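Side-chain contacts in arginine kinase (Cydia pomonella granulosis virus, PDB 6VVG), which probably acts as a serine/threonine protein kinase that binds ATP and transfers its terminal phosphate to hydroxyl groups of protein substrates: residues 37-40 with 45-48; 54-59 with 79-84; 62-67 with 87-92; 119-124 with 154-159; 124-129 with 197-202. All coordinates share one frame; numbering follows the deposited sequence.

Contact 1: residues 37-40 with 45-48. With AMP (adenosine monophosphate), chain C.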
# COMPACT_ATOMS: atom_id res chain seq x y z
N CYS A 37 8.35 -14.42 -21.02
CA CYS A 37 8.34 -15.73 -20.39
C CYS A 37 7.31 -16.62 -21.05
O CYS A 37 6.46 -16.16 -21.81
CB CYS A 37 8.08 -15.64 -18.88
SG CYS A 37 6.90 -14.46 -18.36
N LYS A 38 7.37 -17.91 -20.71
CA LYS A 38 6.43 -18.89 -21.25
C LYS A 38 6.49 -20.17 -20.42
O LYS A 38 7.57 -20.56 -19.97
CB LYS A 38 6.74 -19.21 -22.72
CG LYS A 38 5.52 -19.68 -23.53
CD LYS A 38 5.91 -20.05 -24.97
CE LYS A 38 6.56 -21.42 -25.04
NZ LYS A 38 7.01 -21.76 -26.42
N LYS A 39 5.33 -20.78 -20.21
CA LYS A 39 5.29 -22.12 -19.62
C LYS A 39 5.75 -23.15 -20.65
O LYS A 39 5.34 -23.10 -21.82
CB LYS A 39 3.89 -22.45 -19.13
CG LYS A 39 3.64 -22.16 -17.66
CD LYS A 39 2.33 -21.40 -17.47
CE LYS A 39 1.67 -21.70 -16.13
NZ LYS A 39 0.27 -21.18 -16.07
N LYS A 40 6.59 -24.08 -20.23
CA LYS A 40 7.11 -25.09 -21.14
C LYS A 40 5.97 -25.84 -21.81
O LYS A 40 5.06 -26.33 -21.14
CB LYS A 40 8.03 -26.06 -20.40
N ARG A 45 2.16 -16.21 -23.88
CA ARG A 45 3.31 -15.42 -23.46
C ARG A 45 2.95 -14.60 -22.23
O ARG A 45 1.86 -14.03 -22.15
CB ARG A 45 3.77 -14.50 -24.59
CG ARG A 45 4.83 -15.10 -25.48
CD ARG A 45 4.24 -16.16 -26.39
NE ARG A 45 5.16 -16.52 -27.47
CZ ARG A 45 5.13 -17.68 -28.12
NH1 ARG A 45 4.23 -18.60 -27.81
NH2 ARG A 45 6.02 -17.92 -29.08
N PHE A 46 3.87 -14.55 -21.28
CA PHE A 46 3.73 -13.73 -20.09
C PHE A 46 4.91 -12.77 -20.02
O PHE A 46 5.87 -12.87 -20.79
CB PHE A 46 3.66 -14.59 -18.81
CG PHE A 46 2.53 -15.59 -18.81
CD1 PHE A 46 1.28 -15.25 -18.32
CD2 PHE A 46 2.72 -16.89 -19.29
CE1 PHE A 46 0.24 -16.16 -18.31
CE2 PHE A 46 1.67 -17.80 -19.29
CZ PHE A 46 0.44 -17.44 -18.80
N VAL A 47 4.89 -11.90 -19.02
CA VAL A 47 5.99 -10.99 -18.72
C VAL A 47 6.47 -11.28 -17.31
O VAL A 47 5.69 -11.19 -16.35
CB VAL A 47 5.55 -9.52 -18.84
CG1 VAL A 47 6.60 -8.61 -18.21
CG2 VAL A 47 5.32 -9.15 -20.30
N CYS A 48 7.75 -11.63 -17.16
CA CYS A 48 8.34 -11.87 -15.85
C CYS A 48 9.30 -10.73 -15.52
O CYS A 48 10.28 -10.52 -16.24
CB CYS A 48 9.08 -13.21 -15.79
SG CYS A 48 9.98 -13.43 -14.22
P AMP C . 8.17 -1.81 -17.30
O1P AMP C . 8.89 -0.48 -17.28
O2P AMP C . 6.82 -1.59 -17.93
O3P AMP C . 8.22 -2.38 -15.90
O5' AMP C . 8.96 -2.82 -18.24
C5' AMP C . 9.86 -2.36 -19.23
C4' AMP C . 9.27 -2.46 -20.62
O4' AMP C . 8.82 -3.82 -20.87
C3' AMP C . 8.02 -1.62 -20.89
O3' AMP C . 8.32 -0.26 -21.14
C2' AMP C . 7.41 -2.35 -22.07
O2' AMP C . 8.12 -2.07 -23.26
C1' AMP C . 7.66 -3.80 -21.67
N9 AMP C . 6.54 -4.33 -20.88
C8 AMP C . 6.40 -4.15 -19.56
N7 AMP C . 5.28 -4.74 -19.17
C5 AMP C . 4.71 -5.30 -20.25
C6 AMP C . 3.56 -6.03 -20.40
N6 AMP C . 2.54 -6.46 -19.46
N1 AMP C . 3.20 -6.48 -21.59
C2 AMP C . 3.99 -6.22 -22.66
N3 AMP C . 5.13 -5.51 -22.52
C4 AMP C . 5.48 -5.05 -21.31

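Contact 2: residues 54-59 with 79-84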
# COMPACT_ATOMS: atom_id res chain seq x y z
N SER A 54 16.23 -5.63 -1.93
CA SER A 54 16.19 -4.40 -1.15
C SER A 54 15.84 -3.18 -1.99
O SER A 54 16.23 -2.06 -1.66
CB SER A 54 17.52 -4.16 -0.42
OG SER A 54 17.71 -5.10 0.63
N THR A 55 15.10 -3.38 -3.08
CA THR A 55 14.64 -2.26 -3.88
C THR A 55 13.14 -2.27 -4.13
O THR A 55 12.63 -1.35 -4.79
CB THR A 55 15.36 -2.22 -5.25
OG1 THR A 55 15.18 -3.48 -5.92
CG2 THR A 55 16.84 -1.94 -5.07
N PHE A 56 12.41 -3.26 -3.63
CA PHE A 56 11.02 -3.41 -4.03
C PHE A 56 10.13 -2.38 -3.34
O PHE A 56 10.24 -2.15 -2.14
CB PHE A 56 10.51 -4.81 -3.70
CG PHE A 56 9.20 -5.14 -4.33
CD1 PHE A 56 9.08 -5.19 -5.71
CD2 PHE A 56 8.08 -5.40 -3.56
CE1 PHE A 56 7.87 -5.49 -6.31
CE2 PHE A 56 6.86 -5.70 -4.15
CZ PHE A 56 6.76 -5.74 -5.53
N ASN A 57 9.24 -1.77 -4.13
CA ASN A 57 8.16 -0.93 -3.61
C ASN A 57 6.95 -1.82 -3.41
O ASN A 57 6.31 -2.24 -4.38
CB ASN A 57 7.87 0.22 -4.58
CG ASN A 57 6.66 1.04 -4.17
OD1 ASN A 57 6.03 0.78 -3.15
ND2 ASN A 57 6.34 2.05 -4.97
N SER A 58 6.62 -2.12 -2.15
CA SER A 58 5.57 -3.09 -1.87
C SER A 58 4.23 -2.66 -2.46
O SER A 58 3.39 -3.52 -2.76
CB SER A 58 5.43 -3.30 -0.36
OG SER A 58 4.95 -2.13 0.29
N LEU A 59 4.01 -1.36 -2.64
CA LEU A 59 2.75 -0.90 -3.20
C LEU A 59 2.54 -1.37 -4.63
O LEU A 59 1.39 -1.39 -5.10
CB LEU A 59 2.68 0.63 -3.14
CG LEU A 59 1.29 1.25 -3.03
CD1 LEU A 59 0.67 0.91 -1.69
CD2 LEU A 59 1.35 2.76 -3.24
N PHE A 79 3.70 -13.94 -7.92
CA PHE A 79 4.60 -12.96 -7.31
C PHE A 79 5.31 -13.64 -6.15
O PHE A 79 4.66 -14.21 -5.27
CB PHE A 79 3.82 -11.72 -6.85
CG PHE A 79 4.63 -10.78 -6.00
CD1 PHE A 79 5.84 -10.27 -6.43
CD2 PHE A 79 4.16 -10.41 -4.75
CE1 PHE A 79 6.57 -9.40 -5.63
CE2 PHE A 79 4.87 -9.55 -3.95
CZ PHE A 79 6.08 -9.04 -4.39
N VAL A 80 6.63 -13.59 -6.17
CA VAL A 80 7.47 -14.16 -5.13
C VAL A 80 8.41 -13.06 -4.65
O VAL A 80 9.25 -12.59 -5.42
CB VAL A 80 8.27 -15.37 -5.63
CG1 VAL A 80 9.13 -15.92 -4.50
CG2 VAL A 80 7.34 -16.44 -6.18
N PHE A 81 8.25 -12.64 -3.40
CA PHE A 81 9.15 -11.68 -2.78
C PHE A 81 10.12 -12.42 -1.88
O PHE A 81 9.72 -13.32 -1.14
CB PHE A 81 8.37 -10.64 -1.98
CG PHE A 81 9.20 -9.92 -0.95
CD1 PHE A 81 9.92 -8.78 -1.29
CD2 PHE A 81 9.25 -10.37 0.35
CE1 PHE A 81 10.68 -8.13 -0.35
CE2 PHE A 81 10.01 -9.72 1.30
CZ PHE A 81 10.73 -8.60 0.95
N ASN A 82 11.40 -12.04 -1.95
CA ASN A 82 12.43 -12.57 -1.07
C ASN A 82 13.17 -11.40 -0.43
O ASN A 82 13.64 -10.50 -1.13
CB ASN A 82 13.42 -13.46 -1.82
CG ASN A 82 12.78 -14.72 -2.34
OD1 ASN A 82 12.40 -15.61 -1.58
ND2 ASN A 82 12.65 -14.81 -3.66
N ASP A 83 13.25 -11.40 0.90
CA ASP A 83 13.98 -10.33 1.58
C ASP A 83 15.46 -10.34 1.20
O ASP A 83 16.07 -9.27 1.01
CB ASP A 83 13.83 -10.49 3.09
CG ASP A 83 14.41 -9.32 3.87
OD1 ASP A 83 13.92 -8.19 3.69
OD2 ASP A 83 15.37 -9.53 4.64
N ASN A 84 16.05 -11.52 1.07
CA ASN A 84 17.48 -11.68 0.84
C ASN A 84 17.79 -12.12 -0.59
O ASN A 84 18.67 -12.95 -0.82
CB ASN A 84 18.08 -12.67 1.83
CG ASN A 84 19.60 -12.57 1.93
OD1 ASN A 84 20.17 -11.51 1.71
ND2 ASN A 84 20.25 -13.68 2.27

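Contact 3: residues 62-67 with 87-92. With AMP (adenosine monophosphate), chain C.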
# COMPACT_ATOMS: atom_id res chain seq x y z
N ASP A 62 0.09 -4.08 -4.54
CA ASP A 62 -1.29 -3.66 -4.28
C ASP A 62 -1.97 -3.18 -5.55
O ASP A 62 -3.15 -3.48 -5.79
CB ASP A 62 -1.32 -2.56 -3.22
CG ASP A 62 -0.67 -2.97 -1.93
OD1 ASP A 62 0.54 -3.29 -1.95
OD2 ASP A 62 -1.35 -2.98 -0.88
N VAL A 63 -1.26 -2.40 -6.37
CA VAL A 63 -1.89 -1.83 -7.56
C VAL A 63 -2.38 -2.94 -8.48
O VAL A 63 -3.51 -2.89 -8.98
CB VAL A 63 -0.91 -0.89 -8.29
CG1 VAL A 63 -1.52 -0.43 -9.61
CG2 VAL A 63 -0.57 0.31 -7.41
N HIS A 64 -1.55 -3.96 -8.70
CA HIS A 64 -1.99 -5.10 -9.51
C HIS A 64 -3.26 -5.70 -8.93
O HIS A 64 -4.25 -5.90 -9.64
CB HIS A 64 -0.89 -6.16 -9.57
CG HIS A 64 0.30 -5.77 -10.39
ND1 HIS A 64 0.33 -5.88 -11.76
CD2 HIS A 64 1.51 -5.29 -10.03
CE1 HIS A 64 1.50 -5.47 -12.21
NE2 HIS A 64 2.24 -5.11 -11.18
N ILE A 65 -3.24 -6.00 -7.63
CA ILE A 65 -4.38 -6.67 -7.00
C ILE A 65 -5.60 -5.77 -7.01
O ILE A 65 -6.69 -6.17 -7.43
CB ILE A 65 -4.02 -7.10 -5.56
CG1 ILE A 65 -2.84 -8.07 -5.56
CG2 ILE A 65 -5.23 -7.71 -4.87
CD1 ILE A 65 -3.02 -9.27 -6.46
N LEU A 66 -5.45 -4.54 -6.51
CA LEU A 66 -6.59 -3.64 -6.41
C LEU A 66 -7.26 -3.44 -7.77
O LEU A 66 -8.49 -3.34 -7.85
CB LEU A 66 -6.15 -2.30 -5.84
CG LEU A 66 -5.81 -2.27 -4.35
CD1 LEU A 66 -5.23 -0.91 -3.96
CD2 LEU A 66 -7.04 -2.59 -3.51
N MET A 67 -6.48 -3.40 -8.84
CA MET A 67 -6.99 -3.13 -10.18
C MET A 67 -7.15 -4.41 -11.00
O MET A 67 -7.21 -4.34 -12.23
CB MET A 67 -6.07 -2.15 -10.90
CG MET A 67 -5.71 -0.92 -10.08
SD MET A 67 -7.14 -0.13 -9.31
CE MET A 67 -8.10 0.30 -10.76
N SER A 87 13.08 -10.81 -6.39
CA SER A 87 11.64 -11.03 -6.35
C SER A 87 11.07 -11.01 -7.76
O SER A 87 11.53 -10.26 -8.63
CB SER A 87 10.94 -9.98 -5.48
OG SER A 87 11.57 -9.86 -4.22
N LEU A 88 10.07 -11.85 -7.98
CA LEU A 88 9.51 -12.08 -9.30
C LEU A 88 8.07 -11.61 -9.37
O LEU A 88 7.28 -11.88 -8.47
CB LEU A 88 9.55 -13.57 -9.65
CG LEU A 88 10.86 -14.34 -9.49
CD1 LEU A 88 10.73 -15.71 -10.19
CD2 LEU A 88 12.01 -13.55 -10.06
N LEU A 89 7.72 -10.95 -10.47
CA LEU A 89 6.33 -10.67 -10.82
C LEU A 89 6.06 -11.26 -12.19
O LEU A 89 6.69 -10.86 -13.18
CB LEU A 89 6.05 -9.17 -10.82
CG LEU A 89 5.99 -8.41 -9.50
CD1 LEU A 89 7.38 -8.24 -8.93
CD2 LEU A 89 5.31 -7.06 -9.71
N ILE A 90 5.13 -12.21 -12.27
CA ILE A 90 4.73 -12.82 -13.53
C ILE A 90 3.35 -12.27 -13.89
O ILE A 90 2.37 -12.53 -13.19
CB ILE A 90 4.71 -14.35 -13.45
CG1 ILE A 90 6.11 -14.87 -13.10
CG2 ILE A 90 4.24 -14.94 -14.77
CD1 ILE A 90 6.19 -16.37 -12.91
N MET A 91 3.29 -11.51 -14.98
CA MET A 91 2.11 -10.77 -15.38
C MET A 91 1.78 -11.06 -16.84
O MET A 91 2.57 -11.66 -17.57
CB MET A 91 2.33 -9.26 -15.19
CG MET A 91 3.48 -8.70 -16.03
SD MET A 91 3.80 -6.95 -15.74
CE MET A 91 4.05 -6.94 -13.96
N ASP A 92 0.60 -10.63 -17.25
CA ASP A 92 0.20 -10.79 -18.64
C ASP A 92 1.11 -9.98 -19.56
O ASP A 92 1.65 -8.93 -19.18
CB ASP A 92 -1.24 -10.32 -18.85
CG ASP A 92 -2.27 -11.38 -18.48
OD1 ASP A 92 -1.94 -12.58 -18.52
OD2 ASP A 92 -3.41 -10.99 -18.14
P AMP C . 8.17 -1.81 -17.30
O1P AMP C . 8.89 -0.48 -17.28
O2P AMP C . 6.82 -1.59 -17.93
O3P AMP C . 8.22 -2.38 -15.90
O5' AMP C . 8.96 -2.82 -18.24
C5' AMP C . 9.86 -2.36 -19.23
C4' AMP C . 9.27 -2.46 -20.62
O4' AMP C . 8.82 -3.82 -20.87
C3' AMP C . 8.02 -1.62 -20.89
O3' AMP C . 8.32 -0.26 -21.14
C2' AMP C . 7.41 -2.35 -22.07
O2' AMP C . 8.12 -2.07 -23.26
C1' AMP C . 7.66 -3.80 -21.67
N9 AMP C . 6.54 -4.33 -20.88
C8 AMP C . 6.40 -4.15 -19.56
N7 AMP C . 5.28 -4.74 -19.17
C5 AMP C . 4.71 -5.30 -20.25
C6 AMP C . 3.56 -6.03 -20.40
N6 AMP C . 2.54 -6.46 -19.46
N1 AMP C . 3.20 -6.48 -21.59
C2 AMP C . 3.99 -6.22 -22.66
N3 AMP C . 5.13 -5.51 -22.52
C4 AMP C . 5.48 -5.05 -21.31

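Contact 4: residues 119-124 with 154-159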
# COMPACT_ATOMS: atom_id res chain seq x y z
N LYS A 119 -8.26 11.73 -27.94
CA LYS A 119 -9.42 11.90 -27.06
C LYS A 119 -9.78 10.59 -26.38
O LYS A 119 -9.93 10.54 -25.15
CB LYS A 119 -10.60 12.43 -27.88
CG LYS A 119 -11.87 12.66 -27.08
CD LYS A 119 -12.95 13.32 -27.95
CE LYS A 119 -14.28 13.38 -27.22
NZ LYS A 119 -15.35 14.01 -28.04
N LYS A 120 -9.90 9.52 -27.15
CA LYS A 120 -10.26 8.23 -26.58
C LYS A 120 -9.22 7.75 -25.58
O LYS A 120 -9.57 7.28 -24.49
CB LYS A 120 -10.44 7.19 -27.68
N ILE A 121 -7.94 7.87 -25.92
CA ILE A 121 -6.88 7.45 -25.00
C ILE A 121 -6.96 8.23 -23.70
O ILE A 121 -6.87 7.66 -22.60
CB ILE A 121 -5.51 7.63 -25.68
CG1 ILE A 121 -5.31 6.56 -26.76
CG2 ILE A 121 -4.39 7.60 -24.67
CD1 ILE A 121 -4.19 6.86 -27.74
N ILE A 122 -7.16 9.54 -23.80
CA ILE A 122 -7.16 10.38 -22.61
C ILE A 122 -8.35 10.06 -21.72
O ILE A 122 -8.22 10.03 -20.49
CB ILE A 122 -7.12 11.87 -23.01
CG1 ILE A 122 -5.74 12.23 -23.56
CG2 ILE A 122 -7.46 12.74 -21.82
CD1 ILE A 122 -5.68 13.56 -24.29
N ILE A 123 -9.52 9.84 -22.31
CA ILE A 123 -10.68 9.47 -21.51
C ILE A 123 -10.40 8.18 -20.75
O ILE A 123 -10.66 8.08 -19.54
CB ILE A 123 -11.93 9.33 -22.41
CG1 ILE A 123 -12.40 10.70 -22.89
CG2 ILE A 123 -13.04 8.62 -21.66
CD1 ILE A 123 -13.50 10.64 -23.95
N THR A 124 -9.87 7.18 -21.45
CA THR A 124 -9.55 5.91 -20.80
C THR A 124 -8.52 6.10 -19.70
O THR A 124 -8.68 5.58 -18.59
CB THR A 124 -9.03 4.92 -21.85
OG1 THR A 124 -10.00 4.77 -22.89
CG2 THR A 124 -8.75 3.56 -21.22
N LYS A 154 -5.86 -1.26 -29.91
CA LYS A 154 -6.28 0.08 -29.51
C LYS A 154 -6.75 0.08 -28.06
O LYS A 154 -7.68 0.80 -27.69
CB LYS A 154 -7.37 0.62 -30.43
CG LYS A 154 -7.07 0.40 -31.91
CD LYS A 154 -7.62 1.53 -32.76
CE LYS A 154 -7.14 1.41 -34.20
NZ LYS A 154 -7.17 -0.00 -34.68
N ARG A 155 -6.12 -0.74 -27.23
CA ARG A 155 -6.42 -0.84 -25.81
C ARG A 155 -5.27 -0.23 -25.02
O ARG A 155 -4.11 -0.58 -25.24
CB ARG A 155 -6.63 -2.30 -25.40
CG ARG A 155 -7.49 -2.48 -24.16
CD ARG A 155 -8.06 -3.90 -24.02
NE ARG A 155 -8.26 -4.24 -22.61
CZ ARG A 155 -8.00 -5.43 -22.09
NH1 ARG A 155 -7.55 -6.41 -22.86
NH2 ARG A 155 -8.21 -5.65 -20.80
N LEU A 156 -5.61 0.68 -24.12
CA LEU A 156 -4.62 1.34 -23.28
C LEU A 156 -4.41 0.55 -22.00
O LEU A 156 -5.37 0.23 -21.30
CB LEU A 156 -5.07 2.77 -22.95
CG LEU A 156 -4.10 3.62 -22.13
CD1 LEU A 156 -2.93 4.06 -23.00
CD2 LEU A 156 -4.82 4.83 -21.54
N PHE A 157 -3.15 0.23 -21.71
CA PHE A 157 -2.78 -0.43 -20.46
C PHE A 157 -1.81 0.47 -19.70
O PHE A 157 -0.74 0.81 -20.22
CB PHE A 157 -2.13 -1.79 -20.72
CG PHE A 157 -2.96 -2.72 -21.54
CD1 PHE A 157 -2.89 -2.68 -22.92
CD2 PHE A 157 -3.81 -3.64 -20.95
CE1 PHE A 157 -3.65 -3.54 -23.70
CE2 PHE A 157 -4.58 -4.50 -21.71
CZ PHE A 157 -4.50 -4.44 -23.09
N VAL A 158 -2.19 0.84 -18.48
CA VAL A 158 -1.27 1.48 -17.54
C VAL A 158 -0.37 0.40 -16.95
O VAL A 158 -0.86 -0.66 -16.53
CB VAL A 158 -2.04 2.22 -16.45
CG1 VAL A 158 -1.10 3.05 -15.59
CG2 VAL A 158 -3.13 3.09 -17.06
N CYS A 159 0.93 0.66 -16.89
CA CYS A 159 1.88 -0.33 -16.41
C CYS A 159 2.94 0.32 -15.53
O CYS A 159 3.00 1.54 -15.38
CB CYS A 159 2.54 -1.09 -17.57
SG CYS A 159 3.89 -0.20 -18.39

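Contact 5: residues 124-129 with 197-202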
# COMPACT_ATOMS: atom_id res chain seq x y z
N THR A 124 -9.87 7.18 -21.45
CA THR A 124 -9.55 5.91 -20.80
C THR A 124 -8.52 6.10 -19.70
O THR A 124 -8.68 5.58 -18.59
CB THR A 124 -9.03 4.92 -21.85
OG1 THR A 124 -10.00 4.77 -22.89
CG2 THR A 124 -8.75 3.56 -21.22
N LEU A 125 -7.45 6.85 -19.98
CA LEU A 125 -6.40 7.06 -18.99
C LEU A 125 -6.95 7.75 -17.75
O LEU A 125 -6.66 7.33 -16.62
CB LEU A 125 -5.27 7.88 -19.60
CG LEU A 125 -4.12 8.30 -18.68
CD1 LEU A 125 -3.45 7.08 -18.10
CD2 LEU A 125 -3.13 9.17 -19.44
N VAL A 126 -7.72 8.81 -17.94
CA VAL A 126 -8.28 9.55 -16.81
C VAL A 126 -9.19 8.65 -15.99
O VAL A 126 -9.13 8.62 -14.76
CB VAL A 126 -9.02 10.80 -17.31
CG1 VAL A 126 -9.83 11.43 -16.18
CG2 VAL A 126 -8.03 11.80 -17.90
N THR A 127 -10.06 7.89 -16.67
CA THR A 127 -10.97 7.00 -15.98
C THR A 127 -10.22 5.92 -15.21
O THR A 127 -10.56 5.61 -14.06
CB THR A 127 -11.93 6.36 -16.99
OG1 THR A 127 -12.77 7.36 -17.56
CG2 THR A 127 -12.78 5.29 -16.32
N ALA A 128 -9.19 5.34 -15.83
CA ALA A 128 -8.42 4.29 -15.17
C ALA A 128 -7.69 4.83 -13.95
O ALA A 128 -7.73 4.23 -12.87
CB ALA A 128 -7.43 3.67 -16.16
N LEU A 129 -7.01 5.97 -14.10
CA LEU A 129 -6.29 6.54 -12.97
C LEU A 129 -7.25 6.93 -11.85
O LEU A 129 -6.94 6.77 -10.67
CB LEU A 129 -5.46 7.74 -13.42
CG LEU A 129 -4.19 7.41 -14.20
CD1 LEU A 129 -3.54 8.68 -14.74
CD2 LEU A 129 -3.21 6.63 -13.35
N TRP A 197 -1.16 16.06 -13.59
CA TRP A 197 -0.18 16.86 -14.33
C TRP A 197 0.53 16.00 -15.37
O TRP A 197 0.68 16.41 -16.53
CB TRP A 197 0.83 17.47 -13.36
CG TRP A 197 1.90 18.28 -14.03
CD1 TRP A 197 3.07 17.82 -14.55
CD2 TRP A 197 1.89 19.70 -14.25
NE1 TRP A 197 3.80 18.86 -15.08
CE2 TRP A 197 3.09 20.02 -14.91
CE3 TRP A 197 0.98 20.72 -13.96
CZ2 TRP A 197 3.41 21.33 -15.28
CZ3 TRP A 197 1.30 22.01 -14.32
CH2 TRP A 197 2.51 22.31 -14.98
N ALA A 198 0.97 14.81 -14.98
CA ALA A 198 1.61 13.91 -15.93
C ALA A 198 0.66 13.54 -17.06
O ALA A 198 1.08 13.44 -18.22
CB ALA A 198 2.11 12.65 -15.21
N VAL A 199 -0.62 13.33 -16.74
CA VAL A 199 -1.60 13.10 -17.80
C VAL A 199 -1.62 14.28 -18.76
O VAL A 199 -1.69 14.11 -19.98
CB VAL A 199 -3.00 12.86 -17.19
CG1 VAL A 199 -4.06 12.93 -18.28
CG2 VAL A 199 -3.04 11.52 -16.48
N GLY A 200 -1.54 15.50 -18.22
CA GLY A 200 -1.49 16.67 -19.08
C GLY A 200 -0.31 16.65 -20.02
O GLY A 200 -0.44 16.98 -21.20
N VAL A 201 0.86 16.27 -19.52
CA VAL A 201 2.03 16.19 -20.39
C VAL A 201 1.82 15.12 -21.46
O VAL A 201 2.12 15.34 -22.64
CB VAL A 201 3.30 15.91 -19.56
CG1 VAL A 201 4.51 15.76 -20.49
CG2 VAL A 201 3.54 17.03 -18.55
N VAL A 202 1.31 13.96 -21.06
CA VAL A 202 1.03 12.90 -22.03
C VAL A 202 0.06 13.39 -23.09
O VAL A 202 0.24 13.14 -24.28
CB VAL A 202 0.50 11.65 -21.31
CG1 VAL A 202 0.04 10.61 -22.32
CG2 VAL A 202 1.55 11.07 -20.38

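Contact 1: residues 37-40 with 45-48
The strands 37-39 and 45-48 run antiparallel with a strong twist, their axes at 126°, and Cys37 and Phe46 face each other as a hydrogen-bonded pair: Cys37 N to Phe46 O is 2.9 Å and Phe46 N to Cys37 O is 3.1 Å. This is the hairpin of the second and third strands in the kinase N-lobe. With chi1 at 39°, SG of Cys37 sits between its own backbone N and carbonyl carbon and lies across the partner strand. There it meets Phe46 CB at 3.3 Å and Cys48 CB at 3.6 Å, a close fit of sulfur against backbone and beta carbons. Lys39 passes the Phe46 ring obliquely, its CD 4.1 Å from Phe46 CE2, while its amine makes a long, weak ion pair with Glu13. On the other face Lys38 and Arg45 lie side by side and point the same way; Lys38 CD rests over one face of the Arg45 guanidinium, 3.6 Å from Arg45 NH1, which bonds His43 O. Val47 turns from the hairpin partner toward the nucleotide, and its CG2 is 3.6 Å from AMP C6. The two sides thus differ in chemistry: Cys37 and Phe46 are buried, whereas Lys38 and Arg45 pack through methylene and guanidinium face despite like charges, a cost that partial exposure to solvent probably lowers.

Contact 2: residues 54-59 with 79-84
Phe56 reaches from the loop between the third strand and the C-helix of the kinase N-lobe to the fourth strand of its sheet, where it meets Phe79 and Phe81. The aromatic contact dominates. Phe56 (chi1 -168°) and Phe79 (chi1 169°) both carry CG anti to the backbone N, which extends the rings toward each other. They approach head-on, planes 29° apart but strongly displaced, with little ring overlap and centroids 5.2 Å apart. The nearest atoms are Phe56 CE2 and Phe79 CZ, 3.4 Å apart, with Phe56 CZ close to the same atom. Phe81 adds a looser apolar touch, its CD1 4.5 Å from Phe56 CD2. Further rings continue the cluster: Phe61 meets Phe79, and Phe61 of the second subunit stands edge-to-face with Phe81. Strand 79-82 also pairs antiparallel with a strand of that subunit, which continues the sheet into it. The polar part lies at the start of the C-helix. Asn57 ND2 bonds Gly162 O and Ser164 O, and its OD1 takes a capping bond from Leu59 N at 3.0 Å.

Contact 3: residues 62-67 with 87-92
Where the C-helix of the kinase N-lobe backs onto the fifth strand, His64 meets Met91 and Leu89 just behind the nucleotide pocket. Met91 holds the gatekeeper position, directly before the hinge, as judged from how the hinge grips the adenine. Its chain leaves with CG between backbone N and carbonyl carbon (chi1 61°) and bends again at the sulfur, which carries CE to within 3.4 Å of His64 CE1. Leu89 comes in from further back along the strand, its CD2 3.9 Å from His64 NE2; both side chains run at about a right angle to that of His64. His64 ND1 bonds Ile74 O, and this fixes the turn of the ring. With Leu76 and Tyr161 also against it, His64 is consistent with the C-helix member of the regulatory spine. Met91 SD lies 4.0 Å from AMP N6, which gives a weak, bent bond to Asp92 O at 2.6 Å. The chemistry is therefore two-sided: one methionine lines the adenine pocket with its sulfur and presses its methyl on a histidine held by a backbone carbonyl.

Contact 4: residues 119-124 with 154-159
No flat group enters the meeting of Leu156 with Ile121 and Thr124; the nearest flat pair is next door, where Phe157 CE2 sits 3.6 Å above the centre of one face of the Arg155 guanidinium, whose NH2 makes a weak bond to Pro71 O. The segment holding the short strand 157-158, which runs into Asp160 of the nucleotide pocket, here passes along helix 115-133, the E-helix of the kinase C-lobe. Leu156 turns to the helix while Arg155 and Phe157 turn away from it. Thr124 and Leu156 run alongside each other, pointing opposite ways. With chi1 at -56° the Thr124 hydroxyl stays beside the backbone N and the methyl CG2 is turned to Leu156, 4.1 Å from its CB and from its CD2. Ile121 crosses Leu156 at about a right angle, its CG2 branch 4.2 Å from Leu156 CD1. Leu125 and Leu147 also touch Leu156, which stays buried in apolar company. Within residues 119-124 its nearest atom is a backbone one, Leu156 CD2 lying 3.7 Å from Ile121 O.

Contact 5: residues 124-129 with 197-202
This is a purely apolar contact between two nearly antiparallel helices deep in the kinase C-lobe, with Val199 of helix 192-208 meeting Leu125, Val126 and Leu129 of helix 115-133. The segment axes stand 11.1 Å apart with their directions at 164°, so the backbones keep their distance and the branched side chains bridge the gap. The two methyls of Val199 divide the work. CG2, which is anti to the carbonyl carbon, reaches tip to tip toward both leucines; it lies 3.8 Å from Leu125 CD2 and 3.4 Å from Leu129 CD1, the latter tighter than usual for two carbons. CG1, anti to the backbone N (chi1 168°), is met from across by Val126 CG2 at 4.1 Å, and Leu125 CD2 also lies 4.0 Å from this branch. By their order in the fold these are the E and F helices of a protein kinase, the F-helix being the long buried one around which the C-lobe is assembled. Neighbours close in around the contact: Trp196 lies against Val126 and Leu129, while Tyr268 and Ile271 pack on Val126. Leu147, from strand 147-148, whose Leu148 lines the nucleotide pocket, touches both Leu125 and Val202, and Val202 is consistent with an F-helix member of the catalytic spine. One helical turn before Leu129, Leu125 sets CG itself 4.0 Å from Val199 CG2.

In the fold
Contacts 1, 2 and 3 share the N-lobe sheet, and 4 and 5 share helix 115-133 with Thr124 in common. Contact 1 is the most open, the one with cross-strand backbone bonds and charged side chains at its outer face. It joins contact 3 through Val47 N and Met91 O, and both border the adenine. Contact 2 touches contact 3 along neighbouring strands, Val80 O to Leu88 N, yet its aromatic cluster leads on to the second subunit. Contacts 2 to 5 are buried, and contact 1 only partly. Contact 3 still carries a polar ring, whereas contacts 4 and 5, linked where Leu156 packs on Leu125, are aliphatic and lie closer to the chain's centre.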